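PDB 6CPU: phosphodiesterase from Candida albicans, which belongs to the 3',5'-cyclic nucleotide phosphodiesterase family of the HD superfamily, a largely helical protein that binds a zinc ion. Local coordinates for residues 37-42 with 275-280; 226-231 with 262-267. All blocks are in the same frame, centred on the assembly; numbering follows the deposited sequence.

Contact 1: 37-42 with 275-280. With ZN (zinc ion), chain B.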
loop_
_atom_site.group_PDB
_atom_site.type_symbol
_atom_site.label_atom_id
_atom_site.label_comp_id
_atom_site.label_asym_id
_atom_site.label_seq_id
_atom_site.Cartn_x
_atom_site.Cartn_y
_atom_site.Cartn_z
ATOM N N SER A 37 -1.153 -7.577 -10.165
ATOM C CA SER A 37 -0.914 -6.596 -11.224
ATOM C C SER A 37 -2.219 -5.967 -11.703
ATOM O O SER A 37 -2.188 -4.942 -12.397
ATOM C CB SER A 37 -0.217 -7.237 -12.413
ATOM O OG SER A 37 -1.117 -8.088 -13.105
ATOM N N THR A 38 -3.346 -6.577 -11.339
ATOM C CA THR A 38 -4.678 -6.163 -11.827
ATOM C C THR A 38 -5.306 -5.113 -10.921
ATOM O O THR A 38 -4.738 -4.742 -9.878
ATOM C CB THR A 38 -5.636 -7.372 -11.917
ATOM O OG1 THR A 38 -6.014 -7.786 -10.597
ATOM C CG2 THR A 38 -4.989 -8.547 -12.659
ATOM N N GLU A 39 -6.494 -4.642 -11.308
ATOM C CA GLU A 39 -7.215 -3.640 -10.527
ATOM C C GLU A 39 -8.379 -4.245 -9.734
ATOM O O GLU A 39 -9.222 -3.516 -9.226
ATOM C CB GLU A 39 -7.743 -2.542 -11.456
ATOM C CG GLU A 39 -6.661 -1.765 -12.170
ATOM C CD GLU A 39 -5.786 -0.943 -11.236
ATOM O OE1 GLU A 39 -6.284 -0.406 -10.218
ATOM O OE2 GLU A 39 -4.578 -0.809 -11.524
ATOM N N THR A 40 -8.417 -5.570 -9.606
ATOM C CA THR A 40 -9.550 -6.243 -8.973
ATOM C C THR A 40 -9.049 -7.258 -7.942
ATOM O O THR A 40 -7.985 -7.846 -8.126
ATOM C CB THR A 40 -10.414 -6.955 -10.031
ATOM O OG1 THR A 40 -9.593 -7.804 -10.840
ATOM C CG2 THR A 40 -11.105 -5.934 -10.940
ATOM N N ASP A 41 -9.810 -7.453 -6.865
ATOM C CA ASP A 41 -9.505 -8.516 -5.887
ATOM C C ASP A 41 -9.596 -9.883 -6.563
ATOM O O ASP A 41 -10.477 -10.092 -7.390
ATOM C CB ASP A 41 -10.513 -8.518 -4.722
ATOM C CG ASP A 41 -10.529 -7.222 -3.926
ATOM O OD1 ASP A 41 -9.441 -6.695 -3.603
ATOM O OD2 ASP A 41 -11.655 -6.730 -3.617
ATOM N N SER A 42 -8.715 -10.821 -6.202
ATOM C CA SER A 42 -8.912 -12.221 -6.581
ATOM C C SER A 42 -10.218 -12.652 -5.934
ATOM O O SER A 42 -10.409 -12.452 -4.736
ATOM C CB SER A 42 -7.755 -13.104 -6.094
ATOM O OG SER A 42 -7.829 -14.398 -6.679
ATOM N N ASN A 275 -5.353 1.342 -1.876
ATOM C CA ASN A 275 -4.660 0.253 -2.570
ATOM C C ASN A 275 -3.189 0.607 -2.718
ATOM O O ASN A 275 -2.717 1.579 -2.130
ATOM C CB ASN A 275 -5.322 -0.010 -3.908
ATOM C CG ASN A 275 -5.398 1.232 -4.773
ATOM O OD1 ASN A 275 -4.616 2.156 -4.626
ATOM N ND2 ASN A 275 -6.359 1.258 -5.648
ATOM N N PHE A 276 -2.454 -0.211 -3.452
ATOM C CA PHE A 276 -1.011 0.007 -3.632
ATOM C C PHE A 276 -0.744 1.346 -4.338
ATOM O O PHE A 276 0.221 2.029 -4.021
ATOM C CB PHE A 276 -0.447 -1.142 -4.430
ATOM C CG PHE A 276 1.023 -1.062 -4.664
ATOM C CD1 PHE A 276 1.902 -1.043 -3.603
ATOM C CD2 PHE A 276 1.527 -1.082 -5.965
ATOM C CE1 PHE A 276 3.269 -0.977 -3.829
ATOM C CE2 PHE A 276 2.895 -1.037 -6.192
ATOM C CZ PHE A 276 3.756 -0.985 -5.127
ATOM N N ARG A 277 -1.628 1.729 -5.249
ATOM C CA ARG A 277 -1.501 3.024 -5.951
ATOM C C ARG A 277 -1.487 4.209 -4.966
ATOM O O ARG A 277 -0.672 5.123 -5.130
ATOM C CB ARG A 277 -2.579 3.183 -7.033
ATOM C CG ARG A 277 -2.589 4.525 -7.772
ATOM C CD ARG A 277 -3.581 4.570 -8.925
ATOM N NE ARG A 277 -3.239 3.579 -9.935
ATOM C CZ ARG A 277 -3.794 2.383 -10.073
ATOM N NH1 ARG A 277 -4.824 1.994 -9.317
ATOM N NH2 ARG A 277 -3.327 1.570 -11.000
ATOM N N HIS A 278 -2.355 4.174 -3.951
ATOM C CA HIS A 278 -2.376 5.200 -2.886
ATOM C C HIS A 278 -1.079 5.213 -2.105
ATOM O O HIS A 278 -0.529 6.274 -1.829
ATOM C CB HIS A 278 -3.578 5.012 -1.934
ATOM C CG HIS A 278 -3.521 5.848 -0.686
ATOM N ND1 HIS A 278 -3.536 7.229 -0.703
ATOM C CD2 HIS A 278 -3.455 5.492 0.624
ATOM C CE1 HIS A 278 -3.479 7.684 0.539
ATOM N NE2 HIS A 278 -3.428 6.652 1.366
ATOM N N ALA A 279 -0.582 4.028 -1.738
ATOM C CA ALA A 279 0.676 3.926 -1.021
ATOM C C ALA A 279 1.824 4.574 -1.799
ATOM O O ALA A 279 2.645 5.323 -1.228
ATOM C CB ALA A 279 1.004 2.469 -0.716
ATOM N N VAL A 280 1.882 4.272 -3.093
ATOM C CA VAL A 280 2.946 4.772 -3.941
ATOM C C VAL A 280 2.789 6.294 -4.150
ATOM O O VAL A 280 3.765 7.020 -4.139
ATOM C CB VAL A 280 3.015 4.008 -5.277
ATOM C CG1 VAL A 280 4.089 4.606 -6.173
ATOM C CG2 VAL A 280 3.304 2.522 -5.021
HETATM ZN ZN ZN B . -3.264 6.548 3.543
HETATM O O HOH W 1 -5.408 7.074 3.425
HETATM O O HOH W 2 -3.581 6.591 5.684
#

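Contact 2: 226-231 with 262-267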
loop_
_atom_site.group_PDB
_atom_site.type_symbol
_atom_site.label_atom_id
_atom_site.label_comp_id
_atom_site.label_asym_id
_atom_site.label_seq_id
_atom_site.Cartn_x
_atom_site.Cartn_y
_atom_site.Cartn_z
ATOM N N SER A 226 0.010 1.539 -14.160
ATOM C CA SER A 226 -0.419 0.212 -13.753
ATOM C C SER A 226 0.238 -0.182 -12.427
ATOM O O SER A 226 1.229 0.425 -12.002
ATOM C CB SER A 226 -0.039 -0.800 -14.831
ATOM O OG SER A 226 1.367 -0.977 -14.876
ATOM N N ASN A 227 -0.305 -1.211 -11.788
ATOM C CA ASN A 227 0.329 -1.757 -10.598
ATOM C C ASN A 227 1.754 -2.277 -10.872
ATOM O O ASN A 227 2.597 -2.253 -9.975
ATOM C CB ASN A 227 -0.557 -2.822 -9.954
ATOM C CG ASN A 227 -1.729 -2.223 -9.208
ATOM O OD1 ASN A 227 -1.600 -1.177 -8.587
ATOM N ND2 ASN A 227 -2.867 -2.886 -9.255
ATOM N N ASP A 228 2.035 -2.706 -12.100
ATOM C CA ASP A 228 3.405 -3.053 -12.484
ATOM C C ASP A 228 4.305 -1.818 -12.593
ATOM O O ASP A 228 5.409 -1.791 -12.031
ATOM C CB ASP A 228 3.453 -3.842 -13.801
ATOM C CG ASP A 228 3.008 -5.301 -13.662
ATOM O OD1 ASP A 228 2.860 -5.837 -12.535
ATOM O OD2 ASP A 228 2.835 -5.959 -14.714
ATOM N N ASP A 229 3.837 -0.781 -13.296
ATOM C CA ASP A 229 4.563 0.493 -13.358
ATOM C C ASP A 229 4.859 0.998 -11.947
ATOM O O ASP A 229 5.934 1.512 -11.663
ATOM C CB ASP A 229 3.731 1.595 -14.026
ATOM C CG ASP A 229 3.491 1.400 -15.514
ATOM O OD1 ASP A 229 4.345 0.830 -16.243
ATOM O OD2 ASP A 229 2.418 1.897 -15.962
ATOM N N LEU A 230 3.863 0.883 -11.068
ATOM C CA LEU A 230 3.978 1.411 -9.710
ATOM C C LEU A 230 5.076 0.722 -8.902
ATOM O O LEU A 230 5.770 1.361 -8.105
ATOM C CB LEU A 230 2.626 1.341 -8.997
ATOM C CG LEU A 230 1.609 2.355 -9.550
ATOM C CD1 LEU A 230 0.177 1.945 -9.206
ATOM C CD2 LEU A 230 1.910 3.781 -9.075
ATOM N N VAL A 231 5.250 -0.575 -9.121
ATOM C CA VAL A 231 6.359 -1.311 -8.506
ATOM C C VAL A 231 7.682 -0.655 -8.892
ATOM O O VAL A 231 8.553 -0.403 -8.032
ATOM C CB VAL A 231 6.356 -2.796 -8.940
ATOM C CG1 VAL A 231 7.666 -3.500 -8.568
ATOM C CG2 VAL A 231 5.175 -3.516 -8.313
ATOM N N ILE A 262 6.391 -8.035 -2.516
ATOM C CA ILE A 262 5.857 -8.453 -1.221
ATOM C C ILE A 262 4.971 -7.363 -0.622
ATOM O O ILE A 262 3.890 -7.663 -0.138
ATOM C CB ILE A 262 6.985 -8.762 -0.192
ATOM C CG1 ILE A 262 7.800 -10.022 -0.524
ATOM C CG2 ILE A 262 6.452 -8.820 1.230
ATOM C CD1 ILE A 262 7.232 -10.964 -1.528
ATOM N N VAL A 263 5.417 -6.106 -0.699
ATOM C CA VAL A 263 4.616 -4.974 -0.216
ATOM C C VAL A 263 3.321 -4.852 -1.019
ATOM O O VAL A 263 2.236 -4.735 -0.438
ATOM C CB VAL A 263 5.386 -3.629 -0.299
ATOM C CG1 VAL A 263 4.452 -2.458 -0.022
ATOM C CG2 VAL A 263 6.548 -3.608 0.677
ATOM N N ARG A 264 3.426 -4.882 -2.342
ATOM C CA ARG A 264 2.228 -4.788 -3.206
ATOM C C ARG A 264 1.208 -5.871 -2.841
ATOM O O ARG A 264 0.000 -5.602 -2.761
ATOM C CB ARG A 264 2.608 -4.873 -4.681
ATOM C CG ARG A 264 1.435 -4.746 -5.623
ATOM C CD ARG A 264 1.877 -4.794 -7.066
ATOM N NE ARG A 264 2.116 -6.163 -7.533
ATOM C CZ ARG A 264 2.403 -6.493 -8.786
ATOM N NH1 ARG A 264 2.552 -5.561 -9.713
ATOM N NH2 ARG A 264 2.546 -7.771 -9.121
ATOM N N ASP A 265 1.702 -7.079 -2.572
ATOM C CA ASP A 265 0.853 -8.205 -2.176
ATOM C C ASP A 265 0.090 -8.016 -0.847
ATOM O O ASP A 265 -0.880 -8.734 -0.596
ATOM C CB ASP A 265 1.679 -9.512 -2.104
ATOM C CG ASP A 265 2.076 -10.060 -3.479
ATOM O OD1 ASP A 265 1.513 -9.616 -4.510
ATOM O OD2 ASP A 265 2.969 -10.958 -3.531
ATOM N N THR A 266 0.499 -7.058 -0.019
ATOM C CA THR A 266 -0.214 -6.778 1.216
ATOM C C THR A 266 -1.318 -5.738 1.040
ATOM O O THR A 266 -2.077 -5.516 1.968
ATOM C CB THR A 266 0.710 -6.299 2.347
ATOM O OG1 THR A 266 1.241 -5.008 2.041
ATOM C CG2 THR A 266 1.852 -7.291 2.567
ATOM N N TYR A 267 -1.376 -5.098 -0.129
ATOM C CA TYR A 267 -2.427 -4.126 -0.428
ATOM C C TYR A 267 -3.552 -4.807 -1.181
ATOM O O TYR A 267 -3.312 -5.699 -1.983
ATOM C CB TYR A 267 -1.841 -2.940 -1.225
ATOM C CG TYR A 267 -1.108 -1.959 -0.345
ATOM C CD1 TYR A 267 0.267 -2.015 -0.177
ATOM C CD2 TYR A 267 -1.804 -0.965 0.344
ATOM C CE1 TYR A 267 0.926 -1.131 0.660
ATOM C CE2 TYR A 267 -1.143 -0.082 1.186
ATOM C CZ TYR A 267 0.217 -0.159 1.341
ATOM O OH TYR A 267 0.856 0.750 2.190
HETATM O O HOH W 3 3.270 -8.398 -11.922
#

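Contact 1: 37-42 with 275-280
An end-on salt bridge between E39 and R277 ties the loop between helix 25-34 and strand 46-49 to the first turn of helix 276-292, which belongs to the helical phosphodiesterase fold of the HD superfamily. R277 presents the end of its guanidinium to the carboxylate. NH1 of R277 meets OE1 of E39 at 3.0 Å, and NH2 of R277 meets OE2 of E39 at 2.7 Å. The second bond is nearly straight, at 171°. Both oxygens lie near the guanidinium plane and are met on their syn sides, but the nitrogens sit out of the carboxylate plane, because the two flat groups are turned 37° against each other. R277 leaves the helix with CG anti to the backbone N (chi1 177°) and bends at chi3, which turns its end toward the loop. E39 bends at chi2 and crosses it at about a right angle. R277 is buried, and its NE and NH2 also donate to the carbonyls of A222 and L225. These bonds help fix the rotation of the guanidinium. N275 is the N-cap of the same helix: its OD1 accepts from H278 N at 3.1 Å, nearly in line with the side-chain C=O. One residue beyond R277, H278 faces the metal site, which H349, D350 and D462 complete. Its NE2 binds the zinc ion at 2.2 Å, and two waters also bind the metal.

Contact 2: 226-231 with 262-267
The R264 guanidinium is met at its edge by O of N227 and by OD1 of D228, with water 3 also in its plane. CG2 of V231 approaches obliquely, 3.6 Å from NH1 of R264. That same NH1 carries both direct polar bonds. It donates to OD1 of D228 at 2.9 Å, within a salt bridge, and weakly to O of N227 at 3.3 Å. The D228 oxygen uses its anti lone pair, and the carboxylate and guanidinium are nearly coplanar, 23° apart. Water 3 joins the two groups a second time: it accepts from NH2 of R264 and lies 2.7 Å from OD1 of D228, to which it can donate. R264 runs out extended from CA, with CG anti to the backbone N (chi1 -178°), then bends at chi3 to set NH1 beside the first turn of helix 227-242. S226 and D229 form a capping box at the start of that helix: D229 N donates to OG of S226 at 2.9 Å, and S226 N donates to OD2 of D229. NH2 of R264 also donates to the carbonyl of F33 in the last turn of helix 25-34. The contact thus joins the N-terminal end of helix 227-242 to the C-terminal end of helix 253-264, while L230 packs against helix 276-292.

In the fold
The two contacts lie close together, with centres about 6 Å apart, and contact 2 is nested inside the chain loop closed by contact 1. Each centres on an arginine paired with a carboxylate. Contact 1 is partly buried: its glutamate is exposed, and the pair uses two nitrogens and two oxygens. Contact 2 is buried, and one nitrogen serves a carboxylate and a backbone carbonyl, with a water and a valine methyl added. The elements differ, but they adjoin. T38 O lies 2.7 Å from N227 ND2, and CB of S37 is 3.4 Å from OD1 of D228. Helices 253-264 and 276-292 are consecutive; A279 on the latter touches Y267.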